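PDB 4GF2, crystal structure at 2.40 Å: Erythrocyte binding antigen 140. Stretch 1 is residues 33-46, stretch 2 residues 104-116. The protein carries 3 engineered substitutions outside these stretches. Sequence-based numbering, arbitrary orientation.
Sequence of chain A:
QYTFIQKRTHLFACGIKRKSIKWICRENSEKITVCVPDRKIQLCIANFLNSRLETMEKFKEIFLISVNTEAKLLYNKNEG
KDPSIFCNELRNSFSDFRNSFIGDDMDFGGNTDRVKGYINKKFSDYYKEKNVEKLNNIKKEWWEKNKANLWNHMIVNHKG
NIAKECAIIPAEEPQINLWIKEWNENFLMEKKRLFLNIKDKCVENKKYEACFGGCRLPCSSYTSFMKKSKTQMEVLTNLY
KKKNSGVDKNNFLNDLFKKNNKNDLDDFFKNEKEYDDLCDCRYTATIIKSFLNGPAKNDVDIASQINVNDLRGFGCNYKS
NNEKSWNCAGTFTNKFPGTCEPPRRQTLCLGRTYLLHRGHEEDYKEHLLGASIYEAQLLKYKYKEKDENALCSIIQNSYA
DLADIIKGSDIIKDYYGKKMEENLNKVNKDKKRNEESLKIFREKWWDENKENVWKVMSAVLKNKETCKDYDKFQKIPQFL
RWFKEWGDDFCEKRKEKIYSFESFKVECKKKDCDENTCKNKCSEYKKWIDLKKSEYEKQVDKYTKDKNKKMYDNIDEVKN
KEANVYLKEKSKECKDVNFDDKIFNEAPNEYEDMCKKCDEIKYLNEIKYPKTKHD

Stretch 1 33-46: TVCVPDRKIQLCIA
Stretch 2, residues 104-116: DDMDFGGNTDRVK

The contact between residues 33-46 and 104-116 of erythrocyte binding antigen 140 illustrates a recurrent design: a buried lysine, neutralised by two aspartates, ties together two segments whose remaining contacts are mostly small apolar patches. The pairing is modest, burying 529 Å² summed over both sides, and no two touching residues are closer than 65 positions in sequence.

The first stretch begins as an extended strand, T33 to P37, with phi/psi running from -80/136 through -136/154 at V34 to -77/143 at P37. P37 then occupies the N-cap position of a short helix, D38 to I41. P37 O accepts I41 N at 3.1 Å, and Q42 N reaches D38 O at 3.0 Å; Q42, at -101/10, leaves the helical region, and L43 to I45 follow as loop. The second stretch is irregular from D104 to G109, where phi turns positive (68/176), as it is at G110 (53/-150). A helix follows and continues beyond K116, with V115 N bonded to N111 O at 2.7 Å. D113 OD2 accepts G109 N at 2.7 Å, tying the loop to the helix.

Both stretches advance in the same order along the contact. V34 CA lies 6.7 Å from M106 CA, V36 CA 6.0 Å from D107 CA, and I45 CA 7.1 Å from V115 CA. No backbone hydrogen bond crosses between them, so side chains carry the association. Strand alternation sends V34 and V36 toward the second stretch while C35 points away. V34 (chi1 m) places CG1 4.1 Å from M106 CB and CG2 4.2 Å from F108 CE1, meeting the F108 ring at its edge; F108 has chi1 p. V36, in the t rotamer, sets CG1 3.8 Å from D107 CB.

The polar centre is K40, whose chi angles of t, p, t, p carry the ammonium to two carboxylates. K40 NZ donates to D107 OD2 at 2.8 Å and to D105 OD2 at 2.9 Å, each a hydrogen bond within a salt bridge. The acids also bond within their own stretch: D105 OD1, which has a further partner elsewhere in the structure, accepts D107 N at 2.8 Å, and D107 OD2 also accepts T112 OG1 at 2.8 Å. Both aspartates are chi1 t. One carboxylate oxygen of D107 thus serves lysine and threonine together, linking the loop to the helix. A water extends the network, donating to K40 O at 3.1 Å and to T112 OG1 at 2.7 Å, and accepting a weak bond from K40 NZ at 3.5 Å.

Farther along, I45 (chi1 p, chi2 t) closes the contact against the helix. I45 CD1 lies 3.6 Å from V115 CG2, 4.0 Å from N111 CB and 3.7 Å from N111 O. V115, chi1 t, supplies the apolar partner, so hydrophobic packing flanks the charged cluster at each end of the register.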

# COMPACT_ATOMS: atom_id res chain seq x y z
N THR A 33 16.96 9.85 -21.96
CA THR A 33 17.16 8.79 -20.97
C THR A 33 17.66 7.51 -21.63
O THR A 33 17.15 7.11 -22.68
CB THR A 33 15.86 8.48 -20.20
OG1 THR A 33 15.50 9.60 -19.38
CG2 THR A 33 16.03 7.26 -19.31
N VAL A 34 18.65 6.88 -21.02
CA VAL A 34 19.13 5.57 -21.45
C VAL A 34 19.36 4.68 -20.23
O VAL A 34 19.61 5.16 -19.13
CB VAL A 34 20.46 5.67 -22.24
CG1 VAL A 34 20.24 6.35 -23.58
CG2 VAL A 34 21.52 6.41 -21.42
N CYS A 35 19.26 3.37 -20.45
CA CYS A 35 19.50 2.39 -19.40
C CYS A 35 20.70 1.53 -19.75
O CYS A 35 20.67 0.76 -20.72
CB CYS A 35 18.28 1.49 -19.20
SG CYS A 35 16.82 2.35 -18.58
N VAL A 36 21.76 1.65 -18.96
CA VAL A 36 23.00 0.94 -19.21
C VAL A 36 23.19 -0.19 -18.20
O VAL A 36 22.91 -0.03 -17.02
CB VAL A 36 24.20 1.90 -19.10
CG1 VAL A 36 25.49 1.18 -19.44
CG2 VAL A 36 24.00 3.09 -20.03
N PRO A 37 23.66 -1.36 -18.67
CA PRO A 37 23.92 -2.46 -17.74
C PRO A 37 25.22 -2.23 -16.97
O PRO A 37 26.18 -1.70 -17.52
CB PRO A 37 24.05 -3.67 -18.67
CG PRO A 37 24.54 -3.10 -19.96
CD PRO A 37 23.94 -1.73 -20.07
N ASP A 38 25.24 -2.63 -15.70
CA ASP A 38 26.42 -2.45 -14.88
C ASP A 38 27.61 -3.17 -15.52
O ASP A 38 28.76 -2.76 -15.36
CB ASP A 38 26.17 -2.96 -13.46
CG ASP A 38 27.06 -2.30 -12.44
OD1 ASP A 38 27.50 -1.16 -12.68
OD2 ASP A 38 27.32 -2.92 -11.38
N ARG A 39 27.33 -4.25 -16.24
CA ARG A 39 28.38 -4.98 -16.93
C ARG A 39 29.14 -4.06 -17.87
O ARG A 39 30.36 -4.13 -17.98
CB ARG A 39 27.81 -6.17 -17.70
CG ARG A 39 28.88 -6.97 -18.45
CD ARG A 39 28.27 -7.87 -19.52
NE ARG A 39 27.28 -7.16 -20.31
CZ ARG A 39 27.56 -6.26 -21.25
NH1 ARG A 39 28.82 -5.95 -21.53
NH2 ARG A 39 26.57 -5.68 -21.91
N LYS A 40 28.40 -3.18 -18.56
CA LYS A 40 29.00 -2.22 -19.48
C LYS A 40 29.74 -1.12 -18.71
O LYS A 40 30.82 -0.69 -19.11
CB LYS A 40 27.94 -1.61 -20.38
CG LYS A 40 28.45 -0.48 -21.28
CD LYS A 40 29.54 -0.99 -22.21
CE LYS A 40 29.90 0.04 -23.28
NZ LYS A 40 30.54 1.26 -22.72
N ILE A 41 29.15 -0.67 -17.62
CA ILE A 41 29.78 0.35 -16.79
C ILE A 41 31.16 -0.09 -16.32
O ILE A 41 32.09 0.72 -16.25
CB ILE A 41 28.89 0.70 -15.57
CG1 ILE A 41 27.66 1.47 -16.03
CG2 ILE A 41 29.66 1.54 -14.55
CD1 ILE A 41 26.61 1.62 -14.97
N GLN A 42 31.31 -1.38 -16.04
CA GLN A 42 32.56 -1.90 -15.50
C GLN A 42 33.43 -2.59 -16.54
O GLN A 42 34.43 -3.23 -16.20
CB GLN A 42 32.27 -2.88 -14.35
CG GLN A 42 31.65 -2.22 -13.14
CD GLN A 42 31.84 -3.03 -11.88
OE1 GLN A 42 31.24 -4.10 -11.71
NE2 GLN A 42 32.69 -2.54 -10.99
N LEU A 43 33.06 -2.46 -17.81
CA LEU A 43 33.86 -3.02 -18.89
C LEU A 43 35.32 -2.65 -18.69
O LEU A 43 35.64 -1.51 -18.38
CB LEU A 43 33.36 -2.50 -20.24
CG LEU A 43 33.93 -3.20 -21.47
CD1 LEU A 43 33.38 -4.62 -21.61
CD2 LEU A 43 33.66 -2.39 -22.74
N CYS A 44 36.21 -3.62 -18.88
CA CYS A 44 37.63 -3.42 -18.59
C CYS A 44 38.30 -2.56 -19.66
O CYS A 44 38.62 -3.05 -20.74
CB CYS A 44 38.34 -4.76 -18.48
SG CYS A 44 40.10 -4.61 -18.11
N ILE A 45 38.53 -1.29 -19.34
CA ILE A 45 39.11 -0.36 -20.30
C ILE A 45 40.23 0.51 -19.71
O ILE A 45 40.93 1.21 -20.44
CB ILE A 45 38.03 0.57 -20.87
CG1 ILE A 45 37.44 1.43 -19.75
CG2 ILE A 45 36.95 -0.25 -21.54
CD1 ILE A 45 36.35 2.37 -20.21
N ALA A 46 40.41 0.45 -18.40
CA ALA A 46 41.39 1.28 -17.71
C ALA A 46 42.77 1.18 -18.35
O ALA A 46 43.50 2.17 -18.43
CB ALA A 46 41.48 0.88 -16.24
N ASP A 104 28.85 3.30 -31.58
CA ASP A 104 27.46 2.90 -31.36
C ASP A 104 27.26 2.53 -29.89
O ASP A 104 27.09 1.36 -29.55
CB ASP A 104 27.09 1.72 -32.27
CG ASP A 104 25.66 1.26 -32.06
OD1 ASP A 104 24.82 2.07 -31.63
OD2 ASP A 104 25.37 0.06 -32.31
N ASP A 105 27.29 3.54 -29.03
CA ASP A 105 27.26 3.31 -27.59
C ASP A 105 26.33 4.30 -26.89
O ASP A 105 26.45 5.51 -27.07
CB ASP A 105 28.67 3.44 -27.02
CG ASP A 105 28.79 2.89 -25.62
OD1 ASP A 105 27.74 2.54 -25.03
OD2 ASP A 105 29.92 2.79 -25.12
N MET A 106 25.40 3.77 -26.10
CA MET A 106 24.49 4.60 -25.32
C MET A 106 25.11 4.97 -23.97
O MET A 106 24.70 5.96 -23.35
CB MET A 106 23.17 3.87 -25.11
CG MET A 106 22.32 3.75 -26.36
SD MET A 106 21.00 2.54 -26.21
CE MET A 106 21.92 1.01 -26.30
N ASP A 107 26.08 4.18 -23.52
CA ASP A 107 26.79 4.44 -22.27
C ASP A 107 27.68 5.67 -22.42
O ASP A 107 28.29 5.88 -23.47
CB ASP A 107 27.61 3.21 -21.89
CG ASP A 107 28.44 3.41 -20.63
OD1 ASP A 107 28.02 4.17 -19.73
OD2 ASP A 107 29.53 2.79 -20.55
N PHE A 108 27.76 6.48 -21.37
CA PHE A 108 28.48 7.75 -21.45
C PHE A 108 29.07 8.16 -20.10
O PHE A 108 28.87 7.49 -19.09
CB PHE A 108 27.52 8.85 -21.92
CG PHE A 108 26.53 9.27 -20.87
CD1 PHE A 108 25.38 8.53 -20.66
CD2 PHE A 108 26.75 10.39 -20.10
CE1 PHE A 108 24.46 8.91 -19.70
CE2 PHE A 108 25.84 10.78 -19.13
CZ PHE A 108 24.69 10.04 -18.93
N GLY A 109 29.79 9.28 -20.10
CA GLY A 109 30.41 9.79 -18.89
C GLY A 109 31.54 8.92 -18.37
O GLY A 109 31.82 7.85 -18.92
N GLY A 110 32.20 9.38 -17.31
CA GLY A 110 33.25 8.63 -16.66
C GLY A 110 34.33 8.16 -17.62
O GLY A 110 34.60 8.81 -18.63
N ASN A 111 34.94 7.02 -17.30
CA ASN A 111 36.02 6.48 -18.11
C ASN A 111 35.56 6.10 -19.51
O ASN A 111 36.34 6.11 -20.45
CB ASN A 111 36.65 5.27 -17.42
CG ASN A 111 37.63 5.67 -16.35
OD1 ASN A 111 37.82 6.86 -16.07
ND2 ASN A 111 38.27 4.68 -15.72
N THR A 112 34.28 5.75 -19.65
CA THR A 112 33.75 5.38 -20.95
C THR A 112 34.06 6.46 -21.98
O THR A 112 34.50 6.16 -23.09
CB THR A 112 32.24 5.11 -20.90
OG1 THR A 112 32.00 3.93 -20.13
CG2 THR A 112 31.67 4.92 -22.30
N ASP A 113 33.84 7.72 -21.63
CA ASP A 113 34.11 8.79 -22.57
C ASP A 113 35.58 9.21 -22.53
O ASP A 113 36.14 9.64 -23.53
CB ASP A 113 33.18 9.98 -22.31
CG ASP A 113 31.75 9.68 -22.71
OD1 ASP A 113 31.53 8.67 -23.41
OD2 ASP A 113 30.85 10.46 -22.34
N ARG A 114 36.19 9.04 -21.36
CA ARG A 114 37.61 9.34 -21.20
C ARG A 114 38.44 8.47 -22.15
O ARG A 114 39.31 8.96 -22.87
CB ARG A 114 38.01 9.10 -19.75
CG ARG A 114 39.22 9.89 -19.28
CD ARG A 114 39.32 9.85 -17.75
NE ARG A 114 38.52 10.90 -17.11
CZ ARG A 114 37.82 10.75 -16.00
NH1 ARG A 114 37.78 9.58 -15.36
NH2 ARG A 114 37.13 11.77 -15.51
N VAL A 115 38.15 7.17 -22.17
CA VAL A 115 38.87 6.23 -23.03
C VAL A 115 38.48 6.40 -24.50
O VAL A 115 39.33 6.39 -25.39
CB VAL A 115 38.61 4.77 -22.62
CG1 VAL A 115 39.27 3.82 -23.61
CG2 VAL A 115 39.11 4.52 -21.22
N LYS A 116 37.18 6.55 -24.74
CA LYS A 116 36.67 6.77 -26.09
C LYS A 116 37.36 7.97 -26.75
O LYS A 116 37.89 7.87 -27.85
CB LYS A 116 35.16 6.98 -26.05
CG LYS A 116 34.56 7.44 -27.37
CD LYS A 116 33.33 8.30 -27.16
CE LYS A 116 32.95 9.06 -28.42
NZ LYS A 116 31.76 9.93 -28.21
O HOH W 1 32.85 1.38 -20.12